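Side-chain contact in uncharacterized protein AF_0924 (Archaeoglobus fulgidus, PDB 3DT5), which is of unknown function but is predicted to be a membrane protein, this chain being its C-terminal domain, which binds a calcium ion: residues Y56-G59 with N60-R64. Residues are numbered along the deposited sequence; the frame is centred on the assembly and turned at random.
Sequences YLAG and NNLLR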
ATOM      1  N   TYR A  56       5.355  -5.933 -10.257  1.00 38.04           N
ATOM      2  CA  TYR A  56       5.437  -7.360 -10.527  1.00 36.48           C
ATOM      3  C   TYR A  56       5.121  -8.208  -9.284  1.00 37.09           C
ATOM      4  O   TYR A  56       4.968  -9.415  -9.396  1.00 37.62           O
ATOM      5  CB  TYR A  56       6.791  -7.744 -11.112  1.00 36.47           C
ATOM      6  CG  TYR A  56       7.925  -7.710 -10.115  1.00 35.89           C
ATOM      7  CD1 TYR A  56       8.373  -8.884  -9.507  1.00 38.40           C
ATOM      8  CD2 TYR A  56       8.557  -6.498  -9.779  1.00 34.65           C
ATOM      9  CE1 TYR A  56       9.402  -8.861  -8.546  1.00 38.80           C
ATOM     10  CE2 TYR A  56       9.576  -6.472  -8.841  1.00 35.31           C
ATOM     11  CZ  TYR A  56       9.994  -7.664  -8.249  1.00 38.36           C
ATOM     12  OH  TYR A  56      10.998  -7.636  -7.309  1.00 42.00           O
ATOM     13  N   LEU A  57       4.998  -7.580  -8.114  1.00 35.33           N
ATOM     14  CA  LEU A  57       4.701  -8.319  -6.891  1.00 34.99           C
ATOM     15  C   LEU A  57       3.191  -8.262  -6.527  1.00 35.12           C
ATOM     16  O   LEU A  57       2.715  -9.010  -5.652  1.00 36.66           O
ATOM     17  CB  LEU A  57       5.563  -7.796  -5.740  1.00 34.88           C
ATOM     18  CG  LEU A  57       7.061  -8.074  -5.927  1.00 34.69           C
ATOM     19  CD1 LEU A  57       7.814  -7.208  -4.939  1.00 34.97           C
ATOM     20  CD2 LEU A  57       7.384  -9.604  -5.745  1.00 37.57           C
ATOM     21  N   ALA A  58       2.449  -7.423  -7.246  1.00 34.79           N
ATOM     22  CA  ALA A  58       1.023  -7.175  -6.941  1.00 34.91           C
ATOM     23  C   ALA A  58       0.152  -8.273  -7.647  1.00 34.78           C
ATOM     24  O   ALA A  58       0.539  -8.791  -8.716  1.00 34.47           O
ATOM     25  CB  ALA A  58       0.624  -5.793  -7.441  1.00 33.80           C
ATOM     26  N   GLY A  59      -1.010  -8.561  -7.067  1.00 33.72           N
ATOM     27  CA  GLY A  59      -2.021  -9.418  -7.700  1.00 33.93           C
ATOM     28  C   GLY A  59      -2.733  -8.683  -8.833  1.00 34.10           C
ATOM     29  O   GLY A  59      -2.705  -7.440  -8.916  1.00 33.41           O
ATOM     30  N   ASN A  60      -3.304  -9.436  -9.758  1.00 33.97           N
ATOM     31  CA  ASN A  60      -3.912  -8.818 -10.949  1.00 34.11           C
ATOM     32  C   ASN A  60      -5.083  -7.914 -10.574  1.00 34.62           C
ATOM     33  O   ASN A  60      -5.276  -6.906 -11.239  1.00 35.08           O
ATOM     34  CB  ASN A  60      -4.376  -9.903 -11.962  1.00 33.64           C
ATOM     35  CG  ASN A  60      -3.195 -10.574 -12.692  1.00 35.09           C
ATOM     36  OD1 ASN A  60      -2.032 -10.441 -12.246  1.00 37.81           O
ATOM     37  ND2 ASN A  60      -3.475 -11.258 -13.842  1.00 33.26           N
ATOM     38  N   ASN A  61      -5.824  -8.242  -9.484  1.00 34.82           N
ATOM     39  CA  ASN A  61      -6.991  -7.434  -9.079  1.00 35.57           C
ATOM     40  C   ASN A  61      -6.506  -6.010  -8.708  1.00 35.10           C
ATOM     41  O   ASN A  61      -7.065  -4.997  -9.152  1.00 34.70           O
ATOM     42  CB  ASN A  61      -7.712  -7.970  -7.824  1.00 36.67           C
ATOM     43  CG  ASN A  61      -8.350  -9.296  -8.021  1.00 40.55           C
ATOM     44  OD1 ASN A  61      -8.399  -9.815  -9.117  1.00 45.15           O
ATOM     45  ND2 ASN A  61      -8.855  -9.879  -6.901  1.00 49.13           N
ATOM     46  N   LEU A  62      -5.480  -5.947  -7.874  1.00 33.80           N
ATOM     47  CA  LEU A  62      -4.896  -4.663  -7.487  1.00 33.10           C
ATOM     48  C   LEU A  62      -4.288  -3.886  -8.665  1.00 34.10           C
ATOM     49  O   LEU A  62      -4.493  -2.675  -8.764  1.00 35.40           O
ATOM     50  CB  LEU A  62      -3.811  -4.882  -6.377  1.00 33.15           C
ATOM     51  CG  LEU A  62      -3.142  -3.575  -5.913  1.00 32.91           C
ATOM     52  CD1 LEU A  62      -4.166  -2.523  -5.357  1.00 34.74           C
ATOM     53  CD2 LEU A  62      -2.078  -3.893  -4.872  1.00 31.22           C
ATOM     54  N   LEU A  63      -3.583  -4.572  -9.571  1.00 33.72           N
ATOM     55  CA  LEU A  63      -2.999  -3.891 -10.729  1.00 35.17           C
ATOM     56  C   LEU A  63      -4.080  -3.202 -11.547  1.00 35.71           C
ATOM     57  O   LEU A  63      -3.813  -2.174 -12.160  1.00 35.62           O
ATOM     58  CB  LEU A  63      -2.201  -4.875 -11.602  1.00 34.71           C
ATOM     59  CG  LEU A  63      -0.971  -5.406 -10.863  1.00 36.58           C
ATOM     60  CD1 LEU A  63      -0.279  -6.404 -11.776  1.00 38.07           C
ATOM     61  CD2 LEU A  63       0.007  -4.219 -10.614  1.00 37.07           C
ATOM     62  N   ARG A  64      -5.292  -3.760 -11.603  1.00 35.43           N
ATOM     63  CA  ARG A  64      -6.387  -3.073 -12.316  1.00 35.56           C
ATOM     64  C   ARG A  64      -6.660  -1.648 -11.834  1.00 36.16           C
ATOM     65  O   ARG A  64      -7.101  -0.801 -12.614  1.00 34.64           O
ATOM     66  CB  ARG A  64      -7.669  -3.906 -12.260  1.00 36.30           C
ATOM     67  CG  ARG A  64      -7.518  -5.003 -13.331  1.00 39.21           C
ATOM     68  CD  ARG A  64      -8.473  -6.078 -13.284  1.00 49.17           C
ATOM     69  NE  ARG A  64      -8.468  -6.626 -14.633  1.00 56.40           N
ATOM     70  CZ  ARG A  64      -8.901  -7.834 -14.970  1.00 61.30           C
ATOM     71  NH1 ARG A  64      -9.365  -8.670 -14.046  1.00 61.66           N
ATOM     72  NH2 ARG A  64      -8.870  -8.201 -16.253  1.00 62.46           N
TER
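Gly59 O accepts a hydrogen bond from Leu63 N (3.1 Å, 164° at the hydrogen), and this i to i+4 bond opens the first turn of the short helix 60-65. Gly59 is the N-cap of that helix. Lacking a side chain, it cannot supply the capping oxygen that serine, threonine, aspartate or asparagine often gives here; instead Glu104 of helix 88-116 takes the Leu62 N-H through one carboxylate oxygen and Gly59 N through the other, while Tyr27 OH also bonds to Gly59 N. A carboxylate at this end would also probably suit the helix dipole.

Just before the cap, the chain is extended at Ala58, whose methyl is turned toward the helix. Leu63 meets it through one branch: CD2 lies 3.6 Å from Ala58 CB. With CG anti to its own carbonyl carbon (chi1 -66°), the Leu63 side chain reaches back along the turn, and CG passes 3.3 Å from Gly59 O. An alanine in place of Leu63 would probably keep the backbone bond but leave the Ala58 methyl without its closer apolar neighbour on this turn.

Leu62 takes the other course, CG anti to the backbone N (chi1 180°), and its buried isobutyl group packs on Phe26, Val100 and Leu101 of the two long helices. The small alanine suits a place between these leucines: Ala58 CB also touches Leu62, at 4.2 Å from CD2.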